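Local coordinates for protein transcobalamin-1 (PDB 4KKI) that binds vitamin B12 (cobalamin) with femtomolar affinity, carries it, and protects it from the acid of the stomach, at residues N235-I238 against G239-S243; N264-Q267 against T268-T271; V272-E275 against I276-A280. One frame throughout, in Å; residues are numbered along the deposited sequence.

Contact 1 is a loop at the cobalamin pocket, while contacts 2 and 3 cover the N-cap and first half, and the second half and C-terminal turn, of helix 265-277, which packs against that loop. The centre of contact 1 lies about 10 Å from that of contact 2 and 12 Å from that of contact 3. T268 OG1 of contact 2 is 2.6 Å from G236 O, a probable hydrogen bond, and E275 OE2 of contact 3 is 2.8 Å from T241 OG1. The loop thus meets the helix at both halves, while N240, in the same loop, has its side chain about 3 Å from bound cyanocobalamin. The side chain of E275 is about 8 Å from that of N240.

Contact 1 of 3, residues N235-I238 against G239-S243; sequences NGLI and GNTFS
S243 OG donates to I238 O across a loop between helices 213-229 and 244-252 of the alpha domain, an alpha6-alpha6 barrel; the loop opens with an Asx turn at N235 and carries N240 to the ligand. Polar contacts dominate. The bond from S243 OG to I238 O is 2.7 Å long and falls in the carbonyl plane, on a lone pair. The same hydroxyl accepts from N240 N at 2.9 Å, so it joins both sides of the bend; its chi1 of 65°, with OG between the backbone N and the carbonyl carbon, points it into the loop. An alanine at S243 would take this hydroxyl away, which would probably leave I238 O and N240 N without their shared mate and let the bend relax. G239, at phi 86°, passes close by, where a CB would run into I238 O and S243 OG. N240 ND2 hydrogen-bonds cyanocobalamin, and its OD1 accepts a weak bond from F242 N. Van der Waals contact is slight: L237 and T241 lie side by side, with L237 CD1 3.6 Å from T241 OG1, a hydroxyl that is hydrogen-bonded to E275 OE2. At the Asx turn, L237 N approaches N235 OD1 at 3.2 Å from above the carbonyl plane.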
# COMPACT_ATOMS: atom_id res chain seq x y z
N ASN A 235 -13.98 8.63 14.03
CA ASN A 235 -13.20 9.85 13.80
C ASN A 235 -12.99 10.18 12.32
O ASN A 235 -12.32 11.16 11.98
CB ASN A 235 -11.85 9.76 14.51
CG ASN A 235 -11.03 8.55 14.09
OD1 ASN A 235 -11.40 7.84 13.15
ND2 ASN A 235 -9.92 8.32 14.78
N GLY A 236 -13.56 9.37 11.43
CA GLY A 236 -13.50 9.65 10.01
C GLY A 236 -12.49 8.79 9.27
O GLY A 236 -12.50 8.73 8.04
N LEU A 237 -11.60 8.15 10.01
CA LEU A 237 -10.63 7.23 9.42
C LEU A 237 -11.36 6.05 8.80
O LEU A 237 -12.39 5.60 9.30
CB LEU A 237 -9.63 6.74 10.47
CG LEU A 237 -8.65 7.79 11.02
CD1 LEU A 237 -7.63 7.13 11.94
CD2 LEU A 237 -7.96 8.53 9.89
N ILE A 238 -10.82 5.56 7.68
CA ILE A 238 -11.43 4.45 6.97
C ILE A 238 -10.46 3.27 6.96
O ILE A 238 -9.47 3.27 6.24
CB ILE A 238 -11.79 4.84 5.53
CG1 ILE A 238 -12.56 6.16 5.52
CG2 ILE A 238 -12.60 3.74 4.87
CD1 ILE A 238 -12.75 6.75 4.15
N GLY A 239 -10.76 2.27 7.78
CA GLY A 239 -9.81 1.22 8.09
C GLY A 239 -8.95 1.71 9.25
O GLY A 239 -9.45 1.90 10.35
N ASN A 240 -7.67 1.91 8.99
CA ASN A 240 -6.80 2.58 9.95
C ASN A 240 -6.19 3.84 9.35
O ASN A 240 -6.60 4.27 8.27
CB ASN A 240 -5.72 1.64 10.49
CG ASN A 240 -4.82 1.08 9.39
OD1 ASN A 240 -4.74 1.63 8.29
ND2 ASN A 240 -4.15 -0.03 9.69
N THR A 241 -5.22 4.41 10.05
CA THR A 241 -4.57 5.64 9.61
C THR A 241 -3.90 5.48 8.25
O THR A 241 -3.89 6.40 7.43
CB THR A 241 -3.50 6.08 10.63
OG1 THR A 241 -4.12 6.32 11.90
CG2 THR A 241 -2.79 7.34 10.17
N PHE A 242 -3.35 4.30 8.00
CA PHE A 242 -2.51 4.08 6.83
C PHE A 242 -3.26 3.48 5.65
O PHE A 242 -2.66 3.20 4.61
CB PHE A 242 -1.30 3.23 7.22
CG PHE A 242 -0.54 3.77 8.39
CD1 PHE A 242 0.23 4.91 8.27
CD2 PHE A 242 -0.61 3.14 9.63
CE1 PHE A 242 0.93 5.42 9.35
CE2 PHE A 242 0.09 3.64 10.71
CZ PHE A 242 0.86 4.78 10.57
N SER A 243 -4.56 3.27 5.80
CA SER A 243 -5.39 2.81 4.69
C SER A 243 -6.35 3.91 4.24
O SER A 243 -7.03 3.78 3.23
CB SER A 243 -6.19 1.56 5.09
OG SER A 243 -7.12 1.85 6.12

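Contact 2 of 3, residues N264-Q267 against T268-T271; sequences NCQQ and TLNT
T268 sits one helical turn beyond N264, and its backbone N donates to N264 O at 3.3 Å in a nearly straight bond (173°). From there its side chain climbs back along the preceding turn. CB rests 3.5 Å from C265 O. The methyl CG2 takes the position anti to the backbone N, which leaves OG1 beside that N (chi1 -66°) and facing the start of the helix, 3.5 Å from N264 O. This buried hydroxyl is satisfied by partners outside the helix, G236 O and the indole NE1 of W263, and the side chain as a whole packs on T244 and M248 of helix 244-252. The turn beneath is the N-terminus of helix 265-277, with N264 as its N-cap: N264 OD1 accepts weak bonds from Q266 N at 3.2 Å and Q267 N at 3.3 Å, occupying two N-H groups that have no preceding turn to bond to. The CB of C265 points away from 268-271, and its SG is joined by a disulfide to C26, while its carbonyl O accepts from L269 N at 2.8 Å. L269 CB lies against C265 O at 3.4 Å. On the exposed side the side chains of Q266 and N270 cross obliquely. Q267 stretches away from the helix to E234 O, which its NE2 donates to.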
# COMPACT_ATOMS: atom_id res chain seq x y z
N ASN A 264 -18.44 11.85 5.40
CA ASN A 264 -18.03 13.24 5.50
C ASN A 264 -16.55 13.34 5.17
O ASN A 264 -15.70 13.05 6.01
CB ASN A 264 -18.30 13.76 6.92
CG ASN A 264 -18.11 15.27 7.04
OD1 ASN A 264 -17.41 15.89 6.24
ND2 ASN A 264 -18.72 15.86 8.05
N CYS A 265 -16.25 13.73 3.94
CA CYS A 265 -14.87 13.78 3.46
C CYS A 265 -14.03 14.77 4.27
O CYS A 265 -12.85 14.53 4.52
CB CYS A 265 -14.82 14.15 1.97
SG CYS A 265 -13.15 14.23 1.27
N GLN A 266 -14.65 15.87 4.67
CA GLN A 266 -13.93 16.91 5.41
C GLN A 266 -13.47 16.41 6.78
O GLN A 266 -12.35 16.70 7.20
CB GLN A 266 -14.80 18.16 5.56
CG GLN A 266 -14.03 19.38 6.02
CD GLN A 266 -12.97 19.80 5.02
OE1 GLN A 266 -11.82 20.04 5.38
NE2 GLN A 266 -13.35 19.90 3.75
N GLN A 267 -14.32 15.65 7.46
CA GLN A 267 -13.96 15.09 8.76
C GLN A 267 -12.78 14.13 8.61
O GLN A 267 -11.82 14.19 9.38
CB GLN A 267 -15.14 14.37 9.40
CG GLN A 267 -14.84 13.81 10.78
CD GLN A 267 -15.71 12.63 11.15
OE1 GLN A 267 -16.38 12.04 10.29
NE2 GLN A 267 -15.71 12.27 12.43
N THR A 268 -12.87 13.25 7.61
CA THR A 268 -11.79 12.32 7.30
C THR A 268 -10.49 13.07 7.02
O THR A 268 -9.44 12.73 7.56
CB THR A 268 -12.14 11.45 6.08
OG1 THR A 268 -13.25 10.59 6.40
CG2 THR A 268 -10.96 10.60 5.67
N LEU A 269 -10.58 14.10 6.18
CA LEU A 269 -9.43 14.94 5.86
C LEU A 269 -8.83 15.60 7.10
O LEU A 269 -7.62 15.57 7.30
CB LEU A 269 -9.84 16.02 4.84
CG LEU A 269 -8.81 17.08 4.48
CD1 LEU A 269 -7.59 16.46 3.83
CD2 LEU A 269 -9.43 18.13 3.56
N ASN A 270 -9.69 16.18 7.94
CA ASN A 270 -9.24 16.85 9.16
C ASN A 270 -8.52 15.91 10.13
O ASN A 270 -7.48 16.27 10.69
CB ASN A 270 -10.42 17.52 9.87
CG ASN A 270 -10.97 18.71 9.10
OD1 ASN A 270 -10.28 19.29 8.26
ND2 ASN A 270 -12.21 19.08 9.39
N THR A 271 -9.07 14.72 10.32
CA THR A 271 -8.46 13.72 11.18
C THR A 271 -7.09 13.31 10.66
O THR A 271 -6.13 13.18 11.43
CB THR A 271 -9.36 12.48 11.32
OG1 THR A 271 -10.60 12.86 11.94
CG2 THR A 271 -8.69 11.42 12.17

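Contact 3 of 3, residues V272-E275 against I276-A280; sequences VLTE and ISQGA
T274 O is gripped by two donors from the same face of its carbonyl plane: S277 OG at 2.6 Å and Q278 N at 3.2 Å. S277 reaches back because its chi1 of 62° folds OG over the preceding turn. The neighbouring carbonyl is also shared, since E275 O accepts a sound bond from A280 N at 3.0 Å and a weak one from Q278 N. On the outer surface the methyl CG2 of T274 runs alongside Q278 and meets its amide end, while T274 OG1 bonds N270 O. The side chain of E275 bends at chi2 (-78°), and its OE2 is hydrogen-bonded to T241 OG1 in the loop 239-243. The buried flank is mainly apolar: I276 CD1 comes to 4.2 Å from L273 CD2, with V272 CG1 scarcely farther off. I276 CG1 also touches the backbone, 3.3 Å from V272 O. V272 and I276 continue this surface onto L294 of helix 284-294, while I276 also meets P38 and L39 of helix 37-45. Beyond S277 the chain turns through G279, whose phi is positive at 80°; its N donates to I276 O at 2.9 Å, and A280 then swings back, CB lying 3.8 Å from E275 CB. Together with the bond from A280 N to E275 O, this is the Schellman motif that closes the C-terminus of helix 265-277.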
# COMPACT_ATOMS: atom_id res chain seq x y z
N VAL A 272 -6.98 13.12 9.35
CA VAL A 272 -5.71 12.78 8.73
C VAL A 272 -4.68 13.90 8.95
O VAL A 272 -3.53 13.62 9.31
CB VAL A 272 -5.86 12.48 7.23
CG1 VAL A 272 -4.50 12.32 6.56
CG2 VAL A 272 -6.70 11.23 7.03
N LEU A 273 -5.09 15.14 8.74
CA LEU A 273 -4.20 16.29 8.95
C LEU A 273 -3.70 16.35 10.39
O LEU A 273 -2.55 16.71 10.64
CB LEU A 273 -4.90 17.60 8.58
CG LEU A 273 -5.23 17.81 7.10
CD1 LEU A 273 -6.03 19.09 6.90
CD2 LEU A 273 -3.95 17.84 6.26
N THR A 274 -4.56 15.98 11.33
CA THR A 274 -4.19 15.93 12.73
C THR A 274 -3.12 14.87 12.95
O THR A 274 -2.15 15.08 13.68
CB THR A 274 -5.39 15.61 13.62
OG1 THR A 274 -6.38 16.63 13.46
CG2 THR A 274 -4.97 15.55 15.08
N GLU A 275 -3.29 13.72 12.30
CA GLU A 275 -2.33 12.62 12.39
C GLU A 275 -0.96 13.05 11.87
O GLU A 275 0.06 12.72 12.47
CB GLU A 275 -2.83 11.41 11.61
CG GLU A 275 -4.14 10.82 12.10
CD GLU A 275 -3.97 9.97 13.35
OE1 GLU A 275 -3.61 10.53 14.41
OE2 GLU A 275 -4.21 8.75 13.27
N ILE A 276 -0.95 13.77 10.75
CA ILE A 276 0.29 14.25 10.15
C ILE A 276 1.08 15.12 11.12
O ILE A 276 2.29 14.95 11.28
CB ILE A 276 0.03 15.05 8.86
CG1 ILE A 276 -0.66 14.17 7.82
CG2 ILE A 276 1.33 15.61 8.30
CD1 ILE A 276 -1.03 14.90 6.55
N SER A 277 0.39 16.05 11.76
CA SER A 277 1.03 16.97 12.69
C SER A 277 1.59 16.23 13.90
O SER A 277 2.54 16.69 14.54
CB SER A 277 0.03 18.05 13.15
OG SER A 277 -1.06 17.47 13.84
N GLN A 278 1.01 15.08 14.21
CA GLN A 278 1.47 14.26 15.32
C GLN A 278 2.58 13.31 14.90
O GLN A 278 3.08 12.53 15.72
CB GLN A 278 0.30 13.50 15.94
CG GLN A 278 -0.75 14.39 16.57
CD GLN A 278 -2.00 13.64 16.96
OE1 GLN A 278 -2.21 12.51 16.53
NE2 GLN A 278 -2.83 14.27 17.79
N GLY A 279 2.97 13.37 13.63
CA GLY A 279 4.07 12.56 13.13
C GLY A 279 3.69 11.12 12.82
O GLY A 279 4.54 10.24 12.84
N ALA A 280 2.41 10.89 12.53
CA ALA A 280 1.93 9.54 12.25
C ALA A 280 2.46 9.01 10.92
O ALA A 280 2.52 7.80 10.71
CB ALA A 280 0.41 9.51 12.26